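Local coordinates for chloroplast pentatricopeptide repeat protein 10 (Zea mays, PDB 4M59) that binds specific intergenic RNA elements of the chloroplast atpH 5'-UTR and psaJ 3'-UTR and acts as a barrier to RNA decay, stabilising mRNA, at residues A[322-327]-A[337-342]; A[71-76]-A[95-100]; A[369-374]-A[394-399]; A[146-151]-A[162-167]. The protein carries 4 engineered substitutions. All blocks are in the same frame, centred on the assembly; numbering follows the deposited sequence.

Interaction 1 of 4, residues A[322-327]-A[337-342]; sequences LVLGML and LEMLGE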
loop_
_atom_site.group_PDB
_atom_site.type_symbol
_atom_site.label_atom_id
_atom_site.label_comp_id
_atom_site.label_asym_id
_atom_site.label_seq_id
_atom_site.Cartn_x
_atom_site.Cartn_y
_atom_site.Cartn_z
ATOM N N LEU A 322 5.768 18.774 6.757
ATOM C CA LEU A 322 6.161 17.440 7.108
ATOM C C LEU A 322 5.164 16.894 8.096
ATOM O O LEU A 322 4.680 15.785 7.951
ATOM C CB LEU A 322 7.555 17.498 7.718
ATOM C CG LEU A 322 8.301 16.255 8.156
ATOM C CD1 LEU A 322 9.732 16.463 7.823
ATOM C CD2 LEU A 322 8.175 16.018 9.640
ATOM N N VAL A 323 4.841 17.698 9.095
ATOM C CA VAL A 323 3.934 17.288 10.148
ATOM C C VAL A 323 2.517 17.159 9.629
ATOM O O VAL A 323 1.792 16.249 9.989
ATOM C CB VAL A 323 3.942 18.293 11.288
ATOM C CG1 VAL A 323 3.089 17.807 12.414
ATOM C CG2 VAL A 323 5.338 18.504 11.770
ATOM N N LEU A 324 2.133 18.082 8.766
ATOM C CA LEU A 324 0.812 18.068 8.177
ATOM C C LEU A 324 0.602 16.822 7.353
ATOM O O LEU A 324 -0.450 16.202 7.412
ATOM C CB LEU A 324 0.608 19.314 7.321
ATOM C CG LEU A 324 0.539 20.613 8.110
ATOM C CD1 LEU A 324 0.599 21.793 7.213
ATOM C CD2 LEU A 324 -0.716 20.653 8.910
ATOM N N GLY A 325 1.616 16.449 6.590
ATOM C CA GLY A 325 1.537 15.282 5.751
ATOM C C GLY A 325 1.229 14.052 6.549
ATOM O O GLY A 325 0.416 13.237 6.154
ATOM N N MET A 326 1.914 13.928 7.683
ATOM C CA MET A 326 1.699 12.826 8.605
ATOM C C MET A 326 0.248 12.803 9.035
ATOM O O MET A 326 -0.392 11.751 9.064
ATOM C CB MET A 326 2.580 12.989 9.843
ATOM C CG MET A 326 4.033 12.604 9.644
ATOM S SD MET A 326 4.962 12.762 11.180
ATOM C CE MET A 326 3.708 12.308 12.377
ATOM N N LEU A 327 -0.273 13.975 9.377
ATOM C CA LEU A 327 -1.643 14.079 9.816
ATOM C C LEU A 327 -2.584 13.819 8.669
ATOM O O LEU A 327 -3.732 13.468 8.869
ATOM C CB LEU A 327 -1.899 15.467 10.353
ATOM C CG LEU A 327 -1.015 15.892 11.501
ATOM C CD1 LEU A 327 -1.264 17.326 11.804
ATOM C CD2 LEU A 327 -1.346 15.053 12.679
ATOM N N LEU A 337 -6.009 21.920 10.838
ATOM C CA LEU A 337 -6.427 23.304 10.735
ATOM C C LEU A 337 -5.864 24.173 11.834
ATOM O O LEU A 337 -5.459 25.291 11.580
ATOM C CB LEU A 337 -7.944 23.390 10.742
ATOM C CG LEU A 337 -8.619 22.883 9.488
ATOM C CD1 LEU A 337 -10.089 22.984 9.648
ATOM C CD2 LEU A 337 -8.179 23.718 8.347
ATOM N N GLU A 338 -5.864 23.657 13.053
ATOM C CA GLU A 338 -5.232 24.324 14.174
ATOM C C GLU A 338 -3.816 24.646 13.774
ATOM O O GLU A 338 -3.332 25.743 13.976
ATOM C CB GLU A 338 -5.180 23.413 15.394
ATOM C CG GLU A 338 -6.513 23.073 16.024
ATOM C CD GLU A 338 -6.396 22.069 17.167
ATOM O OE1 GLU A 338 -5.295 21.554 17.414
ATOM O OE2 GLU A 338 -7.415 21.793 17.826
ATOM N N MET A 339 -3.166 23.664 13.182
ATOM C CA MET A 339 -1.760 23.769 12.878
ATOM C C MET A 339 -1.497 24.779 11.790
ATOM O O MET A 339 -0.483 25.448 11.797
ATOM C CB MET A 339 -1.215 22.408 12.491
ATOM C CG MET A 339 0.276 22.368 12.411
ATOM S SD MET A 339 0.901 20.783 12.933
ATOM C CE MET A 339 0.427 20.815 14.645
ATOM N N LEU A 340 -2.434 24.890 10.854
ATOM C CA LEU A 340 -2.325 25.864 9.776
ATOM C C LEU A 340 -2.429 27.284 10.325
ATOM O O LEU A 340 -1.802 28.207 9.807
ATOM C CB LEU A 340 -3.407 25.624 8.723
ATOM C CG LEU A 340 -3.479 26.639 7.580
ATOM C CD1 LEU A 340 -2.138 26.749 6.873
ATOM C CD2 LEU A 340 -4.577 26.265 6.597
ATOM N N GLY A 341 -3.225 27.445 11.377
ATOM C CA GLY A 341 -3.393 28.732 12.012
ATOM C C GLY A 341 -2.188 29.113 12.838
ATOM O O GLY A 341 -1.717 30.236 12.773
ATOM N N GLU A 342 -1.677 28.189 13.602
ATOM C CA GLU A 342 -0.508 28.459 14.380
ATOM C C GLU A 342 0.608 28.825 13.483
ATOM O O GLU A 342 1.432 29.623 13.822
ATOM C CB GLU A 342 -0.133 27.210 15.105
ATOM C CG GLU A 342 1.113 27.315 15.885
ATOM C CD GLU A 342 1.401 26.068 16.689
ATOM O OE1 GLU A 342 0.458 25.352 17.054
ATOM O OE2 GLU A 342 2.574 25.787 16.962
#
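The carbonyl O of V323 accepts the amide N of L327 at 3.1 Å, an ordinary helical bond that sets these two side chains one turn apart on the face met by M339. Across the contact everything is apolar, and M339 is the single residue of 337-342 that comes close. Its CG lies anti to the backbone N (chi1 -169°), which sends the chain out toward the opposite helix; the turn about CB-CG brings SD against V323 and L327. There SD lies 3.7 Å from V323 CG1 and 4.2 Å from L327 CD1. V323 meets the methionine at roughly a right angle, one methyl of the branched valine, CG1, against the thioether sulfur. L324 works differently: it leaves its backbone across the interface, but its end comes nearer, with CD2 4.0 Å from both CB and CG of M339, the two side chains sliding past each other in opposite senses.

A long, flexible methionine suits this place, because the axes of the two short segments stay 10.7 Å apart and the side chain must span much of that gap. The segments are nearly antiparallel, at 169°, as expected for the helical hairpin of a PPR motif, and both fall in the predicted eighth repeat. Within the hairpin, L327 also touches V335 and M336 earlier on helix 333-346. V323 packs on L302 and F305 of helix 298-310, and L324 rests on T354 and T357 of helix 352-359, so the hairpin is wedged between the preceding and following helices of the solenoid.

Interaction 2 of 4, residues A[71-76]-A[95-100]; sequences SALEMV and ETPLPP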
loop_
_atom_site.group_PDB
_atom_site.type_symbol
_atom_site.label_atom_id
_atom_site.label_comp_id
_atom_site.label_asym_id
_atom_site.label_seq_id
_atom_site.Cartn_x
_atom_site.Cartn_y
_atom_site.Cartn_z
ATOM N N SER A 71 42.696 -19.404 -11.546
ATOM C CA SER A 71 42.915 -17.982 -11.783
ATOM C C SER A 71 41.765 -17.367 -12.574
ATOM O O SER A 71 41.466 -16.180 -12.434
ATOM C CB SER A 71 44.238 -17.759 -12.524
ATOM O OG SER A 71 45.130 -16.985 -11.742
ATOM N N ALA A 72 41.120 -18.180 -13.406
ATOM C CA ALA A 72 40.022 -17.719 -14.212
ATOM C C ALA A 72 38.749 -17.611 -13.401
ATOM O O ALA A 72 38.036 -16.627 -13.482
ATOM C CB ALA A 72 39.816 -18.657 -15.348
ATOM N N LEU A 73 38.465 -18.648 -12.633
ATOM C CA LEU A 73 37.276 -18.674 -11.810
ATOM C C LEU A 73 37.290 -17.517 -10.845
ATOM O O LEU A 73 36.295 -16.838 -10.664
ATOM C CB LEU A 73 37.204 -19.983 -11.036
ATOM C CG LEU A 73 36.027 -20.130 -10.075
ATOM C CD1 LEU A 73 34.720 -20.199 -10.820
ATOM C CD2 LEU A 73 36.198 -21.353 -9.226
ATOM N N GLU A 74 38.438 -17.295 -10.236
ATOM C CA GLU A 74 38.600 -16.211 -9.302
ATOM C C GLU A 74 38.286 -14.885 -9.957
ATOM O O GLU A 74 37.858 -13.958 -9.302
ATOM C CB GLU A 74 40.028 -16.199 -8.777
ATOM C CG GLU A 74 40.377 -17.389 -7.919
ATOM C CD GLU A 74 41.845 -17.456 -7.608
ATOM O OE1 GLU A 74 42.560 -16.513 -7.962
ATOM O OE2 GLU A 74 42.283 -18.454 -7.010
ATOM N N MET A 75 38.527 -14.806 -11.259
ATOM C CA MET A 75 38.351 -13.562 -11.998
ATOM C C MET A 75 36.885 -13.279 -12.291
ATOM O O MET A 75 36.470 -12.126 -12.376
ATOM C CB MET A 75 39.142 -13.607 -13.307
ATOM C CG MET A 75 40.081 -12.430 -13.502
ATOM S SD MET A 75 39.363 -11.133 -14.525
ATOM C CE MET A 75 40.646 -9.890 -14.441
ATOM N N VAL A 76 36.104 -14.340 -12.449
ATOM C CA VAL A 76 34.701 -14.206 -12.757
ATOM C C VAL A 76 33.931 -13.917 -11.485
ATOM O O VAL A 76 32.986 -13.147 -11.475
ATOM C CB VAL A 76 34.190 -15.458 -13.441
ATOM C CG1 VAL A 76 32.708 -15.460 -13.493
ATOM C CG2 VAL A 76 34.735 -15.531 -14.824
ATOM N N GLU A 95 28.377 -26.677 -9.444
ATOM C CA GLU A 95 28.725 -27.419 -10.651
ATOM C C GLU A 95 30.224 -27.721 -10.702
ATOM O O GLU A 95 30.628 -28.849 -10.976
ATOM C CB GLU A 95 28.235 -26.684 -11.908
ATOM C CG GLU A 95 29.280 -25.858 -12.642
ATOM C CD GLU A 95 29.325 -26.173 -14.128
ATOM O OE1 GLU A 95 28.829 -25.352 -14.930
ATOM O OE2 GLU A 95 29.853 -27.244 -14.494
ATOM N N THR A 96 31.035 -26.705 -10.432
ATOM C CA THR A 96 32.483 -26.868 -10.401
ATOM C C THR A 96 33.081 -26.897 -11.802
ATOM O O THR A 96 33.048 -27.935 -12.474
ATOM C CB THR A 96 32.891 -28.155 -9.663
ATOM O OG1 THR A 96 31.930 -28.443 -8.638
ATOM C CG2 THR A 96 34.265 -27.994 -9.033
ATOM N N PRO A 97 33.623 -25.765 -12.234
ATOM C CA PRO A 97 34.258 -25.675 -13.553
ATOM C C PRO A 97 35.773 -25.805 -13.446
ATOM O O PRO A 97 36.491 -25.415 -14.365
ATOM C CB PRO A 97 33.885 -24.265 -14.018
ATOM C CG PRO A 97 33.709 -23.491 -12.758
ATOM C CD PRO A 97 33.134 -24.458 -11.761
ATOM N N LEU A 98 36.246 -26.350 -12.330
ATOM C CA LEU A 98 37.676 -26.514 -12.109
ATOM C C LEU A 98 38.090 -27.978 -12.153
ATOM O O LEU A 98 37.303 -28.861 -11.794
ATOM C CB LEU A 98 38.081 -25.902 -10.768
ATOM C CG LEU A 98 37.988 -24.382 -10.639
ATOM C CD1 LEU A 98 38.075 -23.965 -9.182
ATOM C CD2 LEU A 98 39.079 -23.713 -11.459
ATOM N N PRO A 99 39.321 -28.246 -12.573
ATOM C CA PRO A 99 39.838 -29.623 -12.592
ATOM C C PRO A 99 40.157 -30.109 -11.180
ATOM O O PRO A 99 40.298 -29.280 -10.280
ATOM C CB PRO A 99 41.122 -29.499 -13.411
ATOM C CG PRO A 99 41.565 -28.092 -13.192
ATOM C CD PRO A 99 40.309 -27.277 -13.073
ATOM N N PRO A 100 40.270 -31.421 -10.982
ATOM C CA PRO A 100 40.559 -31.947 -9.640
ATOM C C PRO A 100 41.884 -31.436 -9.076
ATOM O O PRO A 100 42.849 -31.280 -9.826
ATOM C CB PRO A 100 40.637 -33.459 -9.873
ATOM C CG PRO A 100 41.062 -33.592 -11.297
ATOM C CD PRO A 100 40.414 -32.450 -12.028
#
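L73 meets both P97 and L98, and these three residues make up the whole direct contact. One methyl of L73 serves each neighbour: CD1 lies 4.0 Å from the ring atom CG of P97, while CD2 lies 3.2 Å from CD1 of L98 and 3.8 Å from its CG. The 3.2 Å separation is tight for two methyl carbons, and its exact value is best treated with caution. The two L98 methyls lie along one side of L73, CD2 being 4.2 Å from L73 CB. Both partners cross L73 at about a right angle. Leucine suits the helix side because its fork can address two residues at once, and this fork is carried outward by a CG anti to the backbone N (chi1 177°).

The two segments belong to the predicted first PPR, where a helix packs against the connection that leaves the next one. Helix 86-95 ends at E95; T96, with a positive phi of 78°, breaks the helical course, and the chain then passes through P97 and becomes extended at L98 on its way to helix 106-117. Proline fits such an exit, its ring limiting the backbone while turning its CG to the leucine.

A second shell surrounds these groups. L92 of helix 86-95 touches both L73 and P97, L104 of the loop touches L73 and L98, and L59 of helix 52-65 backs L73. Farther out, the poorly ordered E95 forms a salt bridge with R60, and E74 OE2 accepts a hydrogen bond from D105 N, tying helix 70-82 to the end of the loop.

Interaction 3 of 4, residues A[369-374]-A[394-399]; sequences DYVTRV and IAAYGR. With PO4 (phosphate ion), chain E.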
loop_
_atom_site.group_PDB
_atom_site.type_symbol
_atom_site.label_atom_id
_atom_site.label_comp_id
_atom_site.label_asym_id
_atom_site.label_seq_id
_atom_site.Cartn_x
_atom_site.Cartn_y
_atom_site.Cartn_z
ATOM N N ASP A 369 -16.216 20.008 4.405
ATOM C CA ASP A 369 -16.154 21.248 5.139
ATOM C C ASP A 369 -14.726 21.614 5.392
ATOM O O ASP A 369 -14.377 22.779 5.460
ATOM C CB ASP A 369 -16.883 21.099 6.458
ATOM C CG ASP A 369 -17.060 22.393 7.155
ATOM O OD1 ASP A 369 -17.349 23.384 6.481
ATOM O OD2 ASP A 369 -16.901 22.426 8.382
ATOM N N TYR A 370 -13.891 20.603 5.529
ATOM C CA TYR A 370 -12.479 20.807 5.732
ATOM C C TYR A 370 -11.899 21.509 4.538
ATOM O O TYR A 370 -11.290 22.549 4.664
ATOM C CB TYR A 370 -11.806 19.467 5.954
ATOM C CG TYR A 370 -10.309 19.449 5.812
ATOM C CD1 TYR A 370 -9.483 19.833 6.837
ATOM C CD2 TYR A 370 -9.729 18.997 4.657
ATOM C CE1 TYR A 370 -8.132 19.789 6.697
ATOM C CE2 TYR A 370 -8.387 18.956 4.519
ATOM C CZ TYR A 370 -7.595 19.346 5.532
ATOM O OH TYR A 370 -6.253 19.290 5.351
ATOM N N VAL A 371 -12.120 20.938 3.367
ATOM C CA VAL A 371 -11.629 21.506 2.133
ATOM C C VAL A 371 -12.124 22.916 1.938
ATOM O O VAL A 371 -11.412 23.770 1.447
ATOM C CB VAL A 371 -12.074 20.663 0.955
ATOM C CG1 VAL A 371 -11.503 21.203 -0.323
ATOM C CG2 VAL A 371 -11.632 19.250 1.149
ATOM N N THR A 372 -13.355 23.161 2.335
ATOM C CA THR A 372 -13.897 24.490 2.249
ATOM C C THR A 372 -13.153 25.378 3.206
ATOM O O THR A 372 -12.893 26.529 2.915
ATOM C CB THR A 372 -15.370 24.490 2.591
ATOM O OG1 THR A 372 -16.050 23.558 1.753
ATOM C CG2 THR A 372 -15.947 25.841 2.352
ATOM N N ARG A 373 -12.786 24.830 4.353
ATOM C CA ARG A 373 -12.112 25.611 5.370
ATOM C C ARG A 373 -10.679 25.896 4.993
ATOM O O ARG A 373 -10.093 26.849 5.469
ATOM C CB ARG A 373 -12.178 24.902 6.714
ATOM C CG ARG A 373 -12.309 25.835 7.875
ATOM C CD ARG A 373 -13.509 26.736 7.701
ATOM N NE ARG A 373 -14.788 26.069 7.916
ATOM C CZ ARG A 373 -15.904 26.370 7.262
ATOM N NH1 ARG A 373 -15.906 27.309 6.332
ATOM N NH2 ARG A 373 -17.018 25.722 7.524
ATOM N N VAL A 374 -10.120 25.060 4.134
ATOM C CA VAL A 374 -8.775 25.242 3.629
ATOM C C VAL A 374 -8.781 26.235 2.506
ATOM O O VAL A 374 -7.978 27.150 2.461
ATOM C CB VAL A 374 -8.229 23.940 3.070
ATOM C CG1 VAL A 374 -6.946 24.182 2.361
ATOM C CG2 VAL A 374 -8.025 22.947 4.158
ATOM N N ILE A 394 -10.771 20.677 -7.258
ATOM C CA ILE A 394 -11.816 19.909 -7.891
ATOM C C ILE A 394 -11.706 18.444 -7.491
ATOM O O ILE A 394 -12.705 17.769 -7.284
ATOM C CB ILE A 394 -11.728 20.056 -9.400
ATOM C CG1 ILE A 394 -12.102 21.476 -9.792
ATOM C CG2 ILE A 394 -12.642 19.098 -10.089
ATOM C CD1 ILE A 394 -11.931 21.760 -11.226
ATOM N N ALA A 395 -10.481 17.968 -7.343
ATOM C CA ALA A 395 -10.237 16.580 -7.012
ATOM C C ALA A 395 -10.650 16.244 -5.593
ATOM O O ALA A 395 -11.259 15.213 -5.349
ATOM C CB ALA A 395 -8.793 16.248 -7.221
ATOM N N ALA A 396 -10.318 17.116 -4.653
ATOM C CA ALA A 396 -10.689 16.900 -3.261
ATOM C C ALA A 396 -12.191 16.985 -3.059
ATOM O O ALA A 396 -12.772 16.124 -2.425
ATOM C CB ALA A 396 -9.987 17.879 -2.368
ATOM N N TYR A 397 -12.804 18.031 -3.604
ATOM C CA TYR A 397 -14.250 18.189 -3.534
ATOM C C TYR A 397 -14.918 17.026 -4.256
ATOM O O TYR A 397 -16.048 16.653 -3.941
ATOM C CB TYR A 397 -14.675 19.520 -4.157
ATOM C CG TYR A 397 -14.827 20.642 -3.157
ATOM C CD1 TYR A 397 -15.166 20.384 -1.836
ATOM C CD2 TYR A 397 -14.628 21.962 -3.534
ATOM C CE1 TYR A 397 -15.304 21.407 -0.920
ATOM C CE2 TYR A 397 -14.764 22.994 -2.624
ATOM C CZ TYR A 397 -15.102 22.711 -1.319
ATOM O OH TYR A 397 -15.240 23.735 -0.410
ATOM N N GLY A 398 -14.210 16.462 -5.228
ATOM C CA GLY A 398 -14.701 15.322 -5.964
ATOM C C GLY A 398 -14.444 14.035 -5.235
ATOM O O GLY A 398 -15.117 13.042 -5.440
ATOM N N ARG A 399 -13.456 14.067 -4.364
ATOM C CA ARG A 399 -13.057 12.894 -3.612
ATOM C C ARG A 399 -13.957 12.664 -2.410
ATOM O O ARG A 399 -14.186 11.536 -2.006
ATOM C CB ARG A 399 -11.612 13.055 -3.176
ATOM C CG ARG A 399 -10.977 11.820 -2.634
ATOM C CD ARG A 399 -9.549 11.735 -3.098
ATOM N NE ARG A 399 -8.875 13.020 -3.068
ATOM C CZ ARG A 399 -8.250 13.500 -2.009
ATOM N NH1 ARG A 399 -8.223 12.800 -0.888
ATOM N NH2 ARG A 399 -7.657 14.680 -2.069
HETATM P P PO4 E . -21.428 25.336 7.933
HETATM O O1 PO4 E . -19.993 25.794 8.029
HETATM O O2 PO4 E . -21.559 23.964 8.548
HETATM O O3 PO4 E . -22.316 26.308 8.673
HETATM O O4 PO4 E . -21.843 25.280 6.482
#
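At the junction of the predicted ninth and tenth PPR repeats, Y397 of helix 387-400 packs on V371 and T372 of helix 367-380. Y397 reaches across most of the gap. Although it sets off obliquely to 369-374, its ring extends over the partner, and V371 lies over one of its faces: CG1 makes a CH-pi contact 4.0 Å from the ring centroid, only 15° off the normal, and V371 CB is 3.8 Å from CE1. The other branch of V371, CG2, touches CB of A396 at 4.1 Å. Alanine suits that spot, being small enough for the valine to settle beside the tyrosine. At the ring's edge, in its plane, T372 OG1 hydrogen-bonds Y397 OH. The modelled 2.3 Å between these two atoms is too short to be taken literally. T372 holds OG1 beside its backbone N (chi1 -55°), and the same oxygen also bonds O of E368, one turn earlier, which helps fix its place.

The short axes run nearly antiparallel, at 158°, and come within 9.9 Å. Round the side of the helix, R373 NH2 forms a salt bridge with D369 OD1 at 2.6 Å. R373 NH2 and R121 of the second subunit both reach a phosphate ion probably left from the crystallisation liquor, R373 through a weak bond of 3.0 Å to O1.

Chemically, the contact pairs an aromatic face buried on valine with, at the ring's rim, probably a hydroxyl-hydroxyl hydrogen bond whose length and direction stay uncertain.

Interaction 4 of 4, residues A[146-151]-A[162-167]; sequences VVLDVY and VALLDE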
loop_
_atom_site.group_PDB
_atom_site.type_symbol
_atom_site.label_atom_id
_atom_site.label_comp_id
_atom_site.label_asym_id
_atom_site.label_seq_id
_atom_site.Cartn_x
_atom_site.Cartn_y
_atom_site.Cartn_z
ATOM N N VAL A 146 32.476 -12.708 7.775
ATOM C CA VAL A 146 31.391 -13.327 7.060
ATOM C C VAL A 146 30.896 -14.525 7.814
ATOM O O VAL A 146 29.711 -14.686 8.027
ATOM C CB VAL A 146 31.834 -13.758 5.687
ATOM C CG1 VAL A 146 30.947 -14.818 5.164
ATOM C CG2 VAL A 146 31.810 -12.592 4.778
ATOM N N VAL A 147 31.812 -15.364 8.244
ATOM C CA VAL A 147 31.456 -16.586 8.923
ATOM C C VAL A 147 30.766 -16.300 10.229
ATOM O O VAL A 147 29.948 -17.073 10.690
ATOM C CB VAL A 147 32.692 -17.422 9.155
ATOM C CG1 VAL A 147 32.336 -18.722 9.793
ATOM C CG2 VAL A 147 33.378 -17.661 7.850
ATOM N N LEU A 148 31.097 -15.167 10.830
ATOM C CA LEU A 148 30.469 -14.754 12.061
ATOM C C LEU A 148 29.040 -14.438 11.763
ATOM O O LEU A 148 28.142 -14.795 12.498
ATOM C CB LEU A 148 31.146 -13.506 12.600
ATOM C CG LEU A 148 32.477 -13.685 13.313
ATOM C CD1 LEU A 148 33.019 -12.362 13.709
ATOM C CD2 LEU A 148 32.277 -14.529 14.514
ATOM N N ASP A 149 28.848 -13.759 10.654
ATOM C CA ASP A 149 27.531 -13.379 10.222
ATOM C C ASP A 149 26.709 -14.615 9.946
ATOM O O ASP A 149 25.508 -14.584 10.058
ATOM C CB ASP A 149 27.646 -12.537 8.964
ATOM C CG ASP A 149 26.416 -11.738 8.690
ATOM O OD1 ASP A 149 25.612 -11.548 9.613
ATOM O OD2 ASP A 149 26.237 -11.296 7.548
ATOM N N VAL A 150 27.362 -15.704 9.590
ATOM C CA VAL A 150 26.667 -16.954 9.346
ATOM C C VAL A 150 26.275 -17.611 10.655
ATOM O O VAL A 150 25.197 -18.150 10.789
ATOM C CB VAL A 150 27.519 -17.903 8.506
ATOM C CG1 VAL A 150 26.885 -19.248 8.429
ATOM C CG2 VAL A 150 27.682 -17.360 7.134
ATOM N N TYR A 151 27.175 -17.549 11.630
ATOM C CA TYR A 151 26.903 -18.096 12.949
ATOM C C TYR A 151 25.735 -17.351 13.582
ATOM O O TYR A 151 24.942 -17.936 14.316
ATOM C CB TYR A 151 28.137 -17.958 13.845
ATOM C CG TYR A 151 29.160 -19.057 13.678
ATOM C CD1 TYR A 151 28.771 -20.364 13.438
ATOM C CD2 TYR A 151 30.515 -18.779 13.769
ATOM C CE1 TYR A 151 29.709 -21.367 13.286
ATOM C CE2 TYR A 151 31.456 -19.777 13.618
ATOM C CZ TYR A 151 31.052 -21.069 13.379
ATOM O OH TYR A 151 31.988 -22.064 13.230
ATOM N N VAL A 162 32.376 -17.200 20.202
ATOM C CA VAL A 162 33.418 -16.969 21.191
ATOM C C VAL A 162 34.683 -17.744 20.836
ATOM O O VAL A 162 35.792 -17.229 20.977
ATOM C CB VAL A 162 32.956 -17.380 22.602
ATOM C CG1 VAL A 162 34.088 -17.204 23.603
ATOM C CG2 VAL A 162 31.739 -16.569 23.018
ATOM N N ALA A 163 34.512 -18.978 20.374
ATOM C CA ALA A 163 35.644 -19.797 19.986
ATOM C C ALA A 163 36.345 -19.287 18.746
ATOM O O ALA A 163 37.547 -19.423 18.624
ATOM C CB ALA A 163 35.212 -21.212 19.776
ATOM N N LEU A 164 35.598 -18.704 17.825
ATOM C CA LEU A 164 36.188 -18.232 16.589
ATOM C C LEU A 164 36.803 -16.885 16.806
ATOM O O LEU A 164 37.726 -16.496 16.104
ATOM C CB LEU A 164 35.143 -18.144 15.495
ATOM C CG LEU A 164 35.665 -17.759 14.119
ATOM C CD1 LEU A 164 36.540 -18.843 13.564
ATOM C CD2 LEU A 164 34.520 -17.507 13.202
ATOM N N LEU A 165 36.278 -16.160 17.777
ATOM C CA LEU A 165 36.861 -14.894 18.144
ATOM C C LEU A 165 38.270 -15.137 18.626
ATOM O O LEU A 165 39.187 -14.433 18.247
ATOM C CB LEU A 165 36.036 -14.225 19.227
ATOM C CG LEU A 165 34.817 -13.456 18.743
ATOM C CD1 LEU A 165 33.954 -13.094 19.905
ATOM C CD2 LEU A 165 35.255 -12.223 18.027
ATOM N N ASP A 166 38.435 -16.166 19.447
ATOM C CA ASP A 166 39.749 -16.545 19.926
ATOM C C ASP A 166 40.705 -16.877 18.792
ATOM O O ASP A 166 41.772 -16.291 18.695
ATOM C CB ASP A 166 39.658 -17.726 20.884
ATOM C CG ASP A 166 39.073 -17.343 22.219
ATOM O OD1 ASP A 166 38.922 -16.138 22.478
ATOM O OD2 ASP A 166 38.765 -18.247 23.011
ATOM N N GLU A 167 40.310 -17.809 17.934
ATOM C CA GLU A 167 41.139 -18.213 16.802
ATOM C C GLU A 167 41.619 -17.014 15.996
ATOM O O GLU A 167 42.818 -16.819 15.810
ATOM C CB GLU A 167 40.376 -19.177 15.895
ATOM C CG GLU A 167 39.652 -20.291 16.629
ATOM C CD GLU A 167 38.897 -21.205 15.684
ATOM O OE1 GLU A 167 39.164 -21.153 14.466
ATOM O OE2 GLU A 167 38.037 -21.975 16.160
#
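V147 begins the contact: its CG1 lies 4.2 Å from CD2 of L164, the methyl on which this whole side of the hairpin converges. Next in sequence, L148 starts out pointing along the interface rather than into it, but CG lies beside the backbone N (chi1 -78°) and CD2 is brought back to 4.0 Å from that same L164 CD2; the two leucines cross obliquely. Beyond the contact L148 also rests on T179 and V183 of helix 177-188. D149 takes no part in the contact; its carboxylate forms a salt bridge with R153. Y151 closes the run, one turn after V147, with the edge of its ring turned to the leucine: CE2 is 3.8 Å from L164 CD2, which sits near the plane of the ring and not over a face, and the two side chains meet at about a right angle. On its other contacts Y151 packs on L126 of helix 122-132.

L164 fits here because a single terminal methyl can fill the notch between a valine, a leucine and a tyrosine rim; CG anti to the backbone N (chi1 -176°) directs the branch across the gap.

The axes of the two short segments approach to 11.0 Å, at 170°, so the pair is an antiparallel helical hairpin, the helix-turn-helix unit of a PPR motif, here in the predicted third repeat, with one helix carrying V146 and D149 against sugars of the bound RNA and the other packed behind it.

How the interactions relate
All four contacts are buried packing, yet they join different elements. Interactions 1 and 4 hold equivalent partners, the two antiparallel helices of one predicted repeat; in each, one side chain (M339 or L164) is met by several apolar ones. Nearest atoms lie about 3 Å from the RNA in interaction 4, about 4 Å in interaction 3 and about 12 Å in interaction 1. Interaction 2 ties a helix to the loop leaving the next helix. Interaction 3 joins successive repeats and alone adds a hydroxyl pair, too short as modelled to be exact, and a phosphate beside the second subunit. Interactions 1 and 3 touch through L337, which packs on Y370, R373 and V374.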